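Local coordinates for aromatic-L-amino-acid decarboxylase (Catharanthus roseus, PDB 6EEW), which catalyses the pyridoxal 5'-phosphate-dependent decarboxylation of L-tryptophan to tryptamine and of 5-hydroxy-L-tryptophan to serotonin, at residues A[240-245]-A[250-255]; A[32-37]-A[76-81]. All coordinates share one frame; numbering follows the deposited sequence.

Contact 1 (240-245 with 250-255) and contact 2 (32-37 with 76-81) share no helix or strand; their centres lie about 55 Å apart, on opposite sides of the chain's centre, and both are away from the annotated sites. Contact 1, largely buried, is local: a helix turning back into a strand of the seven-stranded sheet, with one backbone hydrogen bond and a valine-proline touch. Contact 2 joins two nearly parallel helical segments, 39 residues apart in the N-terminal part of the chain, without any hydrogen bond between them. Thioether, aromatic and aliphatic groups and a guanidinium face meet there, buried around Met78 but with exposed Arg33 at the margin; it borders the second subunit, which contact 1 does not touch.

Contact 1. Residues A[240-245]-A[250-255]; sequences KMVEDD and YVPLFL
The tight alpha-beta connection of the pyridoxal-phosphate-dependent decarboxylase domain, in which helix 235-247 leads into strand 251-258, is closed here by Asp245 and Tyr250 at its turn and by Val242, one turn back on the helix, against Pro252, two residues on along the strand. Tyr250 N donates to Asp245 O at 2.9 Å. The N-H...O angle of 141° makes this a bent bond, and the donor stands 26° out of the plane of the carbonyl. The same oxygen also meets the tyrosine side chain: it lies at the edge of the ring and in its plane, 3.7 Å from Tyr250 CD1. Separately, Tyr250 CB is 3.4 Å from Asp245 O. The chi1 of -66° sets Tyr250 CG beside the residue's own backbone N and turns the ring edge to the same carbonyl. Asp245 CB and Tyr250 CB are 4.2 Å apart.

The apolar half is a single branch against a ring. Val242 CG1 approaches Pro252 CG to 3.8 Å and Pro252 CB to 4.2 Å, the two side chains crossing at a slant. Asp245 directs its carboxylate elsewhere: OD2 is hydrogen-bonded to Tyr197 OH and salt-bridged to Arg221, tying the helix to strands 194-199 and 220-223, the two that follow 251-258 across the sheet. Ile282 meets both Val242 and Pro252, Phe280 of helix 270-280 touches Val242, and strand 251-258 runs parallel between strands 194-199 and 283-287.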
loop_
_atom_site.group_PDB
_atom_site.type_symbol
_atom_site.label_atom_id
_atom_site.label_comp_id
_atom_site.label_asym_id
_atom_site.label_seq_id
_atom_site.Cartn_x
_atom_site.Cartn_y
_atom_site.Cartn_z
ATOM N N LYS A 240 29.566 -20.835 6.790
ATOM C CA LYS A 240 30.570 -21.108 5.773
ATOM C C LYS A 240 30.470 -20.083 4.644
ATOM O O LYS A 240 31.481 -19.506 4.211
ATOM C CB LYS A 240 30.393 -22.533 5.249
ATOM C CG LYS A 240 31.395 -22.919 4.185
ATOM C CD LYS A 240 32.798 -22.757 4.754
ATOM C CE LYS A 240 33.872 -23.093 3.742
ATOM N NZ LYS A 240 35.221 -22.794 4.292
ATOM N N MET A 241 29.243 -19.807 4.189
ATOM C CA MET A 241 29.051 -18.825 3.122
ATOM C C MET A 241 29.536 -17.442 3.544
ATOM O O MET A 241 30.238 -16.758 2.789
ATOM C CB MET A 241 27.580 -18.778 2.704
ATOM C CG MET A 241 27.054 -20.073 2.085
ATOM S SD MET A 241 25.264 -20.070 1.829
ATOM C CE MET A 241 25.086 -18.721 0.657
ATOM N N VAL A 242 29.156 -17.004 4.743
ATOM C CA VAL A 242 29.532 -15.672 5.206
ATOM C C VAL A 242 31.045 -15.547 5.303
ATOM O O VAL A 242 31.627 -14.532 4.900
ATOM C CB VAL A 242 28.857 -15.359 6.554
ATOM C CG1 VAL A 242 29.401 -14.061 7.134
ATOM C CG2 VAL A 242 27.336 -15.281 6.396
ATOM N N GLU A 243 31.712 -16.577 5.817
ATOM C CA GLU A 243 33.154 -16.465 6.001
ATOM C C GLU A 243 33.889 -16.503 4.666
ATOM O O GLU A 243 34.924 -15.839 4.506
ATOM C CB GLU A 243 33.636 -17.555 6.959
ATOM C CG GLU A 243 33.145 -17.291 8.385
ATOM C CD GLU A 243 33.524 -18.377 9.380
ATOM O OE1 GLU A 243 33.708 -19.542 8.958
ATOM O OE2 GLU A 243 33.613 -18.067 10.592
ATOM N N ASP A 244 33.374 -17.262 3.695
ATOM C CA ASP A 244 33.963 -17.208 2.363
ATOM C C ASP A 244 33.761 -15.834 1.735
ATOM O O ASP A 244 34.666 -15.308 1.071
ATOM C CB ASP A 244 33.385 -18.318 1.485
ATOM C CG ASP A 244 33.820 -19.713 1.947
ATOM O OD1 ASP A 244 34.720 -19.808 2.811
ATOM O OD2 ASP A 244 33.260 -20.716 1.453
ATOM N N ASP A 245 32.595 -15.218 1.958
ATOM C CA ASP A 245 32.371 -13.879 1.423
ATOM C C ASP A 245 33.306 -12.866 2.063
ATOM O O ASP A 245 33.819 -11.969 1.382
ATOM C CB ASP A 245 30.919 -13.461 1.631
ATOM C CG ASP A 245 29.988 -14.155 0.680
ATOM O OD1 ASP A 245 30.438 -14.494 -0.440
ATOM O OD2 ASP A 245 28.810 -14.355 1.041
ATOM N N TYR A 250 34.002 -9.254 0.378
ATOM C CA TYR A 250 32.643 -8.733 0.379
ATOM C C TYR A 250 32.225 -8.337 1.789
ATOM O O TYR A 250 32.866 -8.684 2.786
ATOM C CB TYR A 250 31.670 -9.772 -0.183
ATOM C CG TYR A 250 31.900 -10.054 -1.641
ATOM C CD1 TYR A 250 32.898 -10.935 -2.041
ATOM C CD2 TYR A 250 31.151 -9.420 -2.624
ATOM C CE1 TYR A 250 33.138 -11.191 -3.382
ATOM C CE2 TYR A 250 31.377 -9.676 -3.964
ATOM C CZ TYR A 250 32.374 -10.558 -4.338
ATOM O OH TYR A 250 32.606 -10.812 -5.671
ATOM N N VAL A 251 31.128 -7.596 1.862
ATOM C CA VAL A 251 30.576 -7.125 3.127
ATOM C C VAL A 251 29.205 -7.757 3.323
ATOM O O VAL A 251 28.243 -7.381 2.632
ATOM C CB VAL A 251 30.522 -5.591 3.165
ATOM C CG1 VAL A 251 29.779 -5.123 4.384
ATOM C CG2 VAL A 251 31.944 -5.053 3.203
ATOM N N PRO A 252 29.081 -8.739 4.220
ATOM C CA PRO A 252 27.763 -9.316 4.525
ATOM C C PRO A 252 26.846 -8.289 5.169
ATOM O O PRO A 252 27.168 -7.695 6.202
ATOM C CB PRO A 252 28.091 -10.462 5.492
ATOM C CG PRO A 252 29.569 -10.737 5.315
ATOM C CD PRO A 252 30.163 -9.393 4.971
ATOM N N LEU A 253 25.657 -8.144 4.602
ATOM C CA LEU A 253 24.799 -7.007 4.886
ATOM C C LEU A 253 23.466 -7.409 5.486
ATOM O O LEU A 253 23.044 -6.842 6.506
ATOM C CB LEU A 253 24.553 -6.247 3.581
ATOM C CG LEU A 253 23.688 -4.995 3.614
ATOM C CD1 LEU A 253 24.443 -3.797 4.176
ATOM C CD2 LEU A 253 23.153 -4.726 2.218
ATOM N N PHE A 254 22.798 -8.390 4.898
ATOM C CA PHE A 254 21.399 -8.601 5.223
ATOM C C PHE A 254 21.117 -10.082 5.145
ATOM O O PHE A 254 21.565 -10.761 4.213
ATOM C CB PHE A 254 20.472 -7.858 4.261
ATOM C CG PHE A 254 19.015 -7.904 4.649
ATOM C CD1 PHE A 254 18.166 -8.862 4.133
ATOM C CD2 PHE A 254 18.496 -6.959 5.509
ATOM C CE1 PHE A 254 16.817 -8.880 4.486
ATOM C CE2 PHE A 254 17.141 -6.965 5.863
ATOM C CZ PHE A 254 16.307 -7.927 5.350
ATOM N N LEU A 255 20.365 -10.564 6.126
ATOM C CA LEU A 255 19.954 -11.952 6.200
ATOM C C LEU A 255 18.462 -11.929 6.432
ATOM O O LEU A 255 17.989 -11.279 7.375
ATOM C CB LEU A 255 20.664 -12.700 7.334
ATOM C CG LEU A 255 19.986 -14.030 7.644
ATOM C CD1 LEU A 255 20.153 -14.969 6.438
ATOM C CD2 LEU A 255 20.527 -14.656 8.955
#

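Contact 2. Residues A[32-37]-A[76-81]; sequences HRMVDF and DIMKDI
Sulfur contacts unite Met78 with Phe37 and Met34. Met78 SD stands over the face of the Phe37 ring, 5.3 Å from its centroid and 11° off the normal, a Met-aromatic contact at long range. The second thioether comes in through its methyl: Met34 CE lies 4.2 Å from Met78 SD, brought there by bends at chi2 and chi3 of a side chain that first points neither toward nor away from the other helix.

Flat-group packing involves Arg33. Met78 CG sits 3.5 Å above the guanidinium plane, displaced toward its rim, and is 3.6 Å from Arg33 NH2; Met78 CB is 3.7 Å from the same nitrogen. The arginine spans the gap because its chain is extended from CG to NE.

Aliphatic-aromatic packing is looser, with Phe37 CZ 4.3 Å from Ile81 CG2; Ile86 touches both residues.

The axes of segments 32-37 and 76-81, on helices 24-44 and 74-85, approach to 13.0 Å and run nearly parallel, 18° apart. At the dimer interface, Leu111 of the second subunit packs on Met34, and His32 hydrogen-bonds Asp36 of that subunit. With no hydrogen bond linking them, the segments probably hold together mainly through van der Waals contact around Met78; the Arg33 NH1 salt bridge to Asp75, just before segment 76-81 on helix 74-85, adds an electrostatic tie between the helices at one margin.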
loop_
_atom_site.group_PDB
_atom_site.type_symbol
_atom_site.label_atom_id
_atom_site.label_comp_id
_atom_site.label_asym_id
_atom_site.label_seq_id
_atom_site.Cartn_x
_atom_site.Cartn_y
_atom_site.Cartn_z
ATOM N N HIS A 32 -26.165 0.383 3.014
ATOM C CA HIS A 32 -26.955 -0.700 3.594
ATOM C C HIS A 32 -27.192 -1.796 2.563
ATOM O O HIS A 32 -27.096 -3.002 2.869
ATOM C CB HIS A 32 -28.296 -0.176 4.119
ATOM C CG HIS A 32 -28.212 0.522 5.442
ATOM N ND1 HIS A 32 -27.429 0.066 6.477
ATOM C CD2 HIS A 32 -28.856 1.617 5.916
ATOM C CE1 HIS A 32 -27.560 0.871 7.517
ATOM N NE2 HIS A 32 -28.421 1.820 7.204
ATOM N N ARG A 33 -27.511 -1.391 1.330
ATOM C CA ARG A 33 -27.753 -2.378 0.284
ATOM C C ARG A 33 -26.516 -3.228 0.040
ATOM O O ARG A 33 -26.608 -4.453 -0.129
ATOM C CB ARG A 33 -28.195 -1.688 -1.005
ATOM C CG ARG A 33 -28.292 -2.648 -2.169
ATOM C CD ARG A 33 -28.749 -1.991 -3.447
ATOM N NE ARG A 33 -28.846 -3.000 -4.493
ATOM C CZ ARG A 33 -29.369 -2.792 -5.696
ATOM N NH1 ARG A 33 -29.847 -1.596 -6.015
ATOM N NH2 ARG A 33 -29.419 -3.786 -6.577
ATOM N N MET A 34 -25.341 -2.599 0.043
ATOM C CA MET A 34 -24.118 -3.367 -0.175
ATOM C C MET A 34 -23.817 -4.299 0.995
ATOM O O MET A 34 -23.236 -5.374 0.800
ATOM C CB MET A 34 -22.930 -2.440 -0.399
ATOM C CG MET A 34 -21.638 -3.190 -0.718
ATOM S SD MET A 34 -21.752 -4.085 -2.293
ATOM C CE MET A 34 -21.516 -2.759 -3.472
ATOM N N VAL A 35 -24.146 -3.880 2.218
ATOM C CA VAL A 35 -23.982 -4.756 3.370
ATOM C C VAL A 35 -24.822 -6.007 3.200
ATOM O O VAL A 35 -24.367 -7.127 3.463
ATOM C CB VAL A 35 -24.328 -4.019 4.671
ATOM C CG1 VAL A 35 -24.506 -5.027 5.798
ATOM C CG2 VAL A 35 -23.227 -3.031 5.014
ATOM N N ASP A 36 -26.076 -5.835 2.794
ATOM C CA ASP A 36 -26.914 -7.015 2.608
ATOM C C ASP A 36 -26.353 -7.902 1.502
ATOM O O ASP A 36 -26.327 -9.134 1.630
ATOM C CB ASP A 36 -28.355 -6.602 2.307
ATOM C CG ASP A 36 -29.066 -6.049 3.529
ATOM O OD1 ASP A 36 -28.740 -6.480 4.647
ATOM O OD2 ASP A 36 -29.939 -5.168 3.382
ATOM N N PHE A 37 -25.836 -7.292 0.434
ATOM C CA PHE A 37 -25.264 -8.093 -0.644
ATOM C C PHE A 37 -24.040 -8.868 -0.173
ATOM O O PHE A 37 -23.865 -10.042 -0.516
ATOM C CB PHE A 37 -24.897 -7.194 -1.824
ATOM C CG PHE A 37 -24.293 -7.934 -2.984
ATOM C CD1 PHE A 37 -25.099 -8.637 -3.871
ATOM C CD2 PHE A 37 -22.920 -7.930 -3.183
ATOM C CE1 PHE A 37 -24.546 -9.325 -4.941
ATOM C CE2 PHE A 37 -22.358 -8.615 -4.247
ATOM C CZ PHE A 37 -23.172 -9.313 -5.133
ATOM N N ASP A 76 -28.192 -1.991 -12.546
ATOM C CA ASP A 76 -27.461 -2.622 -13.640
ATOM C C ASP A 76 -26.067 -3.048 -13.192
ATOM O O ASP A 76 -25.600 -4.141 -13.537
ATOM C CB ASP A 76 -27.371 -1.668 -14.831
ATOM C CG ASP A 76 -28.713 -1.435 -15.505
ATOM O OD1 ASP A 76 -29.680 -2.166 -15.191
ATOM O OD2 ASP A 76 -28.801 -0.519 -16.353
ATOM N N ILE A 77 -25.402 -2.207 -12.399
ATOM C CA ILE A 77 -24.049 -2.507 -11.947
ATOM C C ILE A 77 -24.049 -3.737 -11.054
ATOM O O ILE A 77 -23.199 -4.623 -11.187
ATOM C CB ILE A 77 -23.453 -1.293 -11.217
ATOM C CG1 ILE A 77 -23.432 -0.071 -12.141
ATOM C CG2 ILE A 77 -22.062 -1.638 -10.692
ATOM C CD1 ILE A 77 -22.854 1.168 -11.495
ATOM N N MET A 78 -24.974 -3.787 -10.096
ATOM C CA MET A 78 -25.073 -4.944 -9.218
ATOM C C MET A 78 -25.354 -6.204 -10.021
ATOM O O MET A 78 -24.785 -7.272 -9.748
ATOM C CB MET A 78 -26.165 -4.705 -8.183
ATOM C CG MET A 78 -25.879 -3.532 -7.264
ATOM S SD MET A 78 -24.472 -3.843 -6.180
ATOM C CE MET A 78 -23.107 -3.565 -7.295
ATOM N N LYS A 79 -26.229 -6.100 -11.027
ATOM C CA LYS A 79 -26.483 -7.239 -11.900
ATOM C C LYS A 79 -25.197 -7.704 -12.569
ATOM O O LYS A 79 -24.895 -8.904 -12.603
ATOM C CB LYS A 79 -27.531 -6.867 -12.945
ATOM C CG LYS A 79 -28.040 -8.044 -13.751
ATOM C CD LYS A 79 -28.970 -7.592 -14.872
ATOM C CE LYS A 79 -28.247 -6.741 -15.906
ATOM N NZ LYS A 79 -29.180 -6.274 -16.970
ATOM N N ASP A 80 -24.406 -6.758 -13.083
ATOM C CA ASP A 80 -23.164 -7.119 -13.764
ATOM C C ASP A 80 -22.144 -7.706 -12.798
ATOM O O ASP A 80 -21.311 -8.524 -13.191
ATOM C CB ASP A 80 -22.571 -5.897 -14.459
ATOM C CG ASP A 80 -23.430 -5.405 -15.604
ATOM O OD1 ASP A 80 -24.422 -6.094 -15.933
ATOM O OD2 ASP A 80 -23.113 -4.327 -16.160
ATOM N N ILE A 81 -22.169 -7.271 -11.543
ATOM C CA ILE A 81 -21.264 -7.842 -10.560
ATOM C C ILE A 81 -21.658 -9.279 -10.266
ATOM O O ILE A 81 -20.797 -10.153 -10.089
ATOM C CB ILE A 81 -21.256 -6.972 -9.296
ATOM C CG1 ILE A 81 -20.596 -5.635 -9.620
ATOM C CG2 ILE A 81 -20.523 -7.696 -8.168
ATOM C CD1 ILE A 81 -20.543 -4.684 -8.480
#